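Condensin complex subunit 3 (Schizosaccharomyces pombe, PDB 5OQR) serves as a HEAT-repeat regulatory subunit of the condensin complex, which is required to convert interphase chromatin into mitotic-like condensed chromosomes. Local coordinates at residues K226-L231 against S275-L280; L265-D270 against T307-L312. All coordinates share one frame; numbering follows the deposited sequence.

Contact 1 of 2, residues K226-L231 against S275-L280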
loop_
_atom_site.group_PDB
_atom_site.type_symbol
_atom_site.label_atom_id
_atom_site.label_comp_id
_atom_site.label_asym_id
_atom_site.label_seq_id
_atom_site.Cartn_x
_atom_site.Cartn_y
_atom_site.Cartn_z
ATOM N N LYS A 226 -12.213 -7.999 10.170
ATOM C CA LYS A 226 -11.636 -8.715 9.039
ATOM C C LYS A 226 -12.350 -8.348 7.743
ATOM O O LYS A 226 -11.705 -8.094 6.723
ATOM C CB LYS A 226 -11.705 -10.223 9.282
ATOM C CG LYS A 226 -10.632 -10.756 10.219
ATOM C CD LYS A 226 -10.728 -12.265 10.360
ATOM C CE LYS A 226 -9.740 -12.799 11.382
ATOM N NZ LYS A 226 -10.242 -12.659 12.776
ATOM N N ARG A 227 -13.684 -8.310 7.774
ATOM C CA ARG A 227 -14.449 -7.933 6.589
ATOM C C ARG A 227 -14.006 -6.580 6.055
ATOM O O ARG A 227 -13.888 -6.389 4.841
ATOM C CB ARG A 227 -15.941 -7.892 6.915
ATOM C CG ARG A 227 -16.497 -9.142 7.567
ATOM C CD ARG A 227 -17.891 -8.881 8.102
ATOM N NE ARG A 227 -18.384 -9.974 8.934
ATOM C CZ ARG A 227 -19.480 -9.909 9.681
ATOM N NH1 ARG A 227 -20.204 -8.798 9.710
ATOM N NH2 ARG A 227 -19.852 -10.954 10.406
ATOM N N VAL A 228 -13.763 -5.624 6.951
ATOM C CA VAL A 228 -13.412 -4.273 6.524
ATOM C C VAL A 228 -11.978 -4.229 6.019
ATOM O O VAL A 228 -11.677 -3.562 5.021
ATOM C CB VAL A 228 -13.641 -3.280 7.677
ATOM C CG1 VAL A 228 -13.169 -1.880 7.299
ATOM C CG2 VAL A 228 -15.107 -3.253 8.059
ATOM N N ARG A 229 -11.069 -4.931 6.693
ATOM C CA ARG A 229 -9.675 -4.926 6.267
ATOM C C ARG A 229 -9.530 -5.547 4.884
ATOM O O ARG A 229 -8.710 -5.099 4.075
ATOM C CB ARG A 229 -8.815 -5.663 7.293
ATOM C CG ARG A 229 -7.343 -5.284 7.243
ATOM C CD ARG A 229 -6.634 -5.546 8.566
ATOM N NE ARG A 229 -6.500 -6.975 8.858
ATOM C CZ ARG A 229 -7.142 -7.632 9.822
ATOM N NH1 ARG A 229 -7.987 -7.011 10.634
ATOM N NH2 ARG A 229 -6.927 -8.933 9.983
ATOM N N ILE A 230 -10.333 -6.571 4.590
ATOM C CA ILE A 230 -10.331 -7.172 3.258
ATOM C C ILE A 230 -10.692 -6.128 2.209
ATOM O O ILE A 230 -9.931 -5.870 1.269
ATOM C CB ILE A 230 -11.297 -8.370 3.208
ATOM C CG1 ILE A 230 -10.778 -9.503 4.093
ATOM C CG2 ILE A 230 -11.478 -8.864 1.772
ATOM C CD1 ILE A 230 -11.769 -10.618 4.302
ATOM N N LEU A 231 -11.871 -5.520 2.353
ATOM C CA LEU A 231 -12.351 -4.586 1.342
ATOM C C LEU A 231 -11.429 -3.381 1.218
ATOM O O LEU A 231 -11.198 -2.879 0.113
ATOM C CB LEU A 231 -13.774 -4.142 1.680
ATOM C CG LEU A 231 -14.798 -5.266 1.839
ATOM C CD1 LEU A 231 -16.143 -4.691 2.245
ATOM C CD2 LEU A 231 -14.923 -6.074 0.558
ATOM N N SER A 275 -16.425 4.414 7.884
ATOM C CA SER A 275 -17.142 5.185 6.875
ATOM C C SER A 275 -16.416 5.162 5.534
ATOM O O SER A 275 -17.037 4.945 4.487
ATOM C CB SER A 275 -17.331 6.621 7.362
ATOM O OG SER A 275 -18.096 7.376 6.442
ATOM N N ASP A 276 -15.100 5.385 5.542
ATOM C CA ASP A 276 -14.360 5.493 4.286
ATOM C C ASP A 276 -14.446 4.203 3.479
ATOM O O ASP A 276 -14.682 4.230 2.266
ATOM C CB ASP A 276 -12.901 5.855 4.563
ATOM C CG ASP A 276 -12.726 7.302 4.985
ATOM O OD1 ASP A 276 -13.648 8.109 4.745
ATOM O OD2 ASP A 276 -11.662 7.635 5.548
ATOM N N VAL A 277 -14.252 3.058 4.135
ATOM C CA VAL A 277 -14.324 1.784 3.428
ATOM C C VAL A 277 -15.744 1.518 2.949
ATOM O O VAL A 277 -15.953 0.980 1.856
ATOM C CB VAL A 277 -13.807 0.645 4.328
ATOM C CG1 VAL A 277 -14.019 -0.710 3.660
ATOM C CG2 VAL A 277 -12.338 0.847 4.642
ATOM N N ALA A 278 -16.742 1.888 3.755
ATOM C CA ALA A 278 -18.128 1.624 3.387
ATOM C C ALA A 278 -18.525 2.408 2.144
ATOM O O ALA A 278 -19.235 1.890 1.276
ATOM C CB ALA A 278 -19.052 1.959 4.554
ATOM N N VAL A 279 -18.076 3.658 2.037
ATOM C CA VAL A 279 -18.357 4.447 0.841
ATOM C C VAL A 279 -17.725 3.794 -0.380
ATOM O O VAL A 279 -18.376 3.603 -1.412
ATOM C CB VAL A 279 -17.864 5.894 1.024
ATOM C CG1 VAL A 279 -18.006 6.683 -0.271
ATOM C CG2 VAL A 279 -18.633 6.579 2.137
ATOM N N LEU A 280 -16.440 3.446 -0.279
ATOM C CA LEU A 280 -15.742 2.837 -1.405
ATOM C C LEU A 280 -16.416 1.542 -1.838
ATOM O O LEU A 280 -16.564 1.281 -3.037
ATOM C CB LEU A 280 -14.281 2.587 -1.031
ATOM C CG LEU A 280 -13.400 1.888 -2.068
ATOM C CD1 LEU A 280 -13.249 2.737 -3.318
ATOM C CD2 LEU A 280 -12.045 1.572 -1.468
#
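Val-228 meets Val-277 through one methyl. Its CG1 lies 3.9 Å from Val-277 CG2, and it is about as near to CG1 of the same side chain. It therefore rests against the fork of Val-277 rather than on one branch. The two valine side chains cross obliquely. With chi1 at 175°, Val-228 turns CG1 away from its backbone N and toward its carbonyl, the side on which Val-277 lies. Val-277 CG1 stands 3.9 Å from Val-228 O, a plain packing contact.

Three residues further on, Leu-231 continues the same face of the helix. Its CB touches Val-277 CG1 at 4.0 Å. Val-277 CG1 is thus shared between side chains one turn apart. Leu-231 and Val-277 both point toward each other's helix. The side chains meet through aliphatic carbons alone; Val-228 O is the one polar atom close by, and it is in the backbone. Only 151 Å² is buried in total, so the two segments meet in a small apolar patch.

Segment 226-231 belongs to HEAT repeat 5. The contact joins its helix 224-235 to helix 275-288, neighbouring in space though not in sequence, as in an alpha-solenoid of HEAT repeats. Lys-232 also touches Val-277. Leu-231 packs on Trp-254 of helix 240-257. On another face of helix 275-288, Ala-278 and Val-279 pack on helix 308-324.

Contact 2 of 2, residues L265-D270 against T307-L312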
loop_
_atom_site.group_PDB
_atom_site.type_symbol
_atom_site.label_atom_id
_atom_site.label_comp_id
_atom_site.label_asym_id
_atom_site.label_seq_id
_atom_site.Cartn_x
_atom_site.Cartn_y
_atom_site.Cartn_z
ATOM N N LEU A 265 -26.207 -5.937 3.810
ATOM C CA LEU A 265 -24.755 -6.066 3.758
ATOM C C LEU A 265 -24.078 -4.919 4.497
ATOM O O LEU A 265 -23.116 -5.135 5.242
ATOM C CB LEU A 265 -24.291 -6.119 2.302
ATOM C CG LEU A 265 -22.792 -6.281 2.023
ATOM C CD1 LEU A 265 -22.594 -6.920 0.664
ATOM C CD2 LEU A 265 -22.044 -4.955 2.069
ATOM N N LEU A 266 -24.559 -3.692 4.293
ATOM C CA LEU A 266 -23.954 -2.540 4.952
ATOM C C LEU A 266 -24.017 -2.674 6.468
ATOM O O LEU A 266 -23.095 -2.252 7.174
ATOM C CB LEU A 266 -24.652 -1.258 4.501
ATOM C CG LEU A 266 -24.503 -0.894 3.024
ATOM C CD1 LEU A 266 -25.441 0.242 2.659
ATOM C CD2 LEU A 266 -23.071 -0.521 2.707
ATOM N N GLU A 267 -25.097 -3.259 6.987
ATOM C CA GLU A 267 -25.233 -3.416 8.429
ATOM C C GLU A 267 -24.191 -4.359 9.012
ATOM O O GLU A 267 -23.994 -4.366 10.230
ATOM C CB GLU A 267 -26.636 -3.915 8.766
ATOM C CG GLU A 267 -27.736 -2.957 8.346
ATOM C CD GLU A 267 -29.122 -3.502 8.613
ATOM O OE1 GLU A 267 -29.236 -4.509 9.343
ATOM O OE2 GLU A 267 -30.098 -2.925 8.089
ATOM N N ARG A 268 -23.518 -5.148 8.175
ATOM C CA ARG A 268 -22.476 -6.059 8.623
ATOM C C ARG A 268 -21.082 -5.470 8.456
ATOM O O ARG A 268 -20.094 -6.209 8.507
ATOM C CB ARG A 268 -22.579 -7.385 7.869
ATOM C CG ARG A 268 -23.896 -8.124 8.057
ATOM C CD ARG A 268 -23.938 -8.902 9.365
ATOM N NE ARG A 268 -24.056 -8.034 10.535
ATOM C CZ ARG A 268 -25.203 -7.550 11.000
ATOM N NH1 ARG A 268 -26.349 -7.836 10.397
ATOM N NH2 ARG A 268 -25.207 -6.769 12.072
ATOM N N LEU A 269 -20.981 -4.156 8.252
ATOM C CA LEU A 269 -19.696 -3.494 8.084
ATOM C C LEU A 269 -19.445 -2.395 9.106
ATOM O O LEU A 269 -18.376 -1.775 9.070
ATOM C CB LEU A 269 -19.584 -2.904 6.673
ATOM C CG LEU A 269 -19.632 -3.899 5.513
ATOM C CD1 LEU A 269 -19.589 -3.155 4.195
ATOM C CD2 LEU A 269 -18.489 -4.897 5.598
ATOM N N ASP A 270 -20.386 -2.136 10.010
ATOM C CA ASP A 270 -20.228 -1.116 11.043
ATOM C C ASP A 270 -19.798 0.214 10.424
ATOM O O ASP A 270 -18.737 0.765 10.720
ATOM C CB ASP A 270 -19.231 -1.582 12.105
ATOM C CG ASP A 270 -19.300 -0.755 13.370
ATOM O OD1 ASP A 270 -18.282 -0.679 14.088
ATOM O OD2 ASP A 270 -20.375 -0.185 13.648
ATOM N N THR A 307 -31.527 5.381 8.712
ATOM C CA THR A 307 -30.589 4.653 9.552
ATOM C C THR A 307 -29.173 5.084 9.185
ATOM O O THR A 307 -28.959 5.861 8.252
ATOM C CB THR A 307 -30.752 3.139 9.391
ATOM O OG1 THR A 307 -30.226 2.726 8.124
ATOM C CG2 THR A 307 -32.215 2.738 9.481
ATOM N N ALA A 308 -28.195 4.576 9.933
ATOM C CA ALA A 308 -26.802 4.851 9.600
ATOM C C ALA A 308 -26.465 4.327 8.211
ATOM O O ALA A 308 -25.863 5.032 7.395
ATOM C CB ALA A 308 -25.881 4.236 10.651
ATOM N N GLU A 309 -26.861 3.086 7.922
ATOM C CA GLU A 309 -26.588 2.506 6.612
ATOM C C GLU A 309 -27.464 3.140 5.542
ATOM O O GLU A 309 -26.995 3.427 4.435
ATOM C CB GLU A 309 -26.808 0.994 6.649
ATOM C CG GLU A 309 -25.948 0.254 7.659
ATOM C CD GLU A 309 -26.497 0.323 9.075
ATOM O OE1 GLU A 309 -27.548 0.969 9.275
ATOM O OE2 GLU A 309 -25.880 -0.266 9.987
ATOM N N SER A 310 -28.741 3.361 5.856
ATOM C CA SER A 310 -29.653 3.958 4.891
ATOM C C SER A 310 -29.205 5.361 4.503
ATOM O O SER A 310 -29.272 5.739 3.329
ATOM C CB SER A 310 -31.066 3.974 5.473
ATOM O OG SER A 310 -31.838 5.033 4.944
ATOM N N SER A 311 -28.732 6.146 5.474
ATOM C CA SER A 311 -28.320 7.514 5.177
ATOM C C SER A 311 -27.008 7.539 4.402
ATOM O O SER A 311 -26.825 8.371 3.508
ATOM C CB SER A 311 -28.196 8.316 6.470
ATOM O OG SER A 311 -27.147 7.822 7.281
ATOM N N LEU A 312 -26.083 6.638 4.735
ATOM C CA LEU A 312 -24.822 6.574 4.007
ATOM C C LEU A 312 -25.051 6.190 2.553
ATOM O O LEU A 312 -24.357 6.681 1.656
ATOM C CB LEU A 312 -23.882 5.575 4.677
ATOM C CG LEU A 312 -22.490 5.454 4.053
ATOM C CD1 LEU A 312 -21.659 6.679 4.361
ATOM C CD2 LEU A 312 -21.806 4.209 4.552
HETATM O O HOH W 1 -23.380 -0.641 9.876
#
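Glu-309 lies along the backbone of Leu-266 and Glu-267. Its CB starts 3.8 Å from Leu-266 CB. The next atom, CG, comes within 3.7 Å of Leu-266 C and is equally near Glu-267 N. The aliphatic part of the side chain thus covers the peptide between these two residues. The chain then bends at chi2 (81°), which carries the carboxylate across Glu-267. Glu-309 CD is 3.6 Å from Glu-267 CG, a methylene. The two glutamate side chains cross at about a right angle, with carboxylate planes 54° apart. Their nearest charged oxygens, Glu-267 OE2 and Glu-309 OE1, are still 4.8 Å apart.

The elements joined belong to the alpha-solenoid: helix 262-266 and the type I turn from Leu-266 to Leu-269, and the start of helix 308-324. Thr-307 is the N-cap of that second helix, and its OG1 accepts from Ser-310 N at 2.8 Å. Glu-309 lies in the first turn of helix 308-324, where the helix N-terminus would probably stabilise a negative charge.

At the tip the oxygens differ. OE1 takes a weak bond from Thr-307 OG1, at 3.4 Å. A water donates to Glu-309 OE2 and to Leu-266 O; its oxygen is 3.2 Å from Leu-266 O. An alanine here would keep CB against Leu-266 but is likely to uncover the 266-267 peptide and leave the water without its carboxylate acceptor. Val-271 also touches the Glu-309 side chain.

How the contacts relate
Contact 1 and contact 2 lie about 12 Å apart, centre to centre, and join different helix pairs in one part of the solenoid. Their segments alternate along the chain. Both are partly buried, but the centre of contact 1 is about 14 Å from the centre of the chain and that of contact 2 about 26 Å. Contact 1 has no exposed residue among those that touch, and its side chains meet as aliphatic groups. Contact 2 includes the exposed Glu-267, and it mixes methylenes, carboxylates and a bridging water. The two are tied directly. Arg-227 NH1 is probably hydrogen-bonded to Arg-268 O, at 2.9 Å. Helix 275-288 of contact 1 touches helix 308-324 of contact 2 through Leu-312.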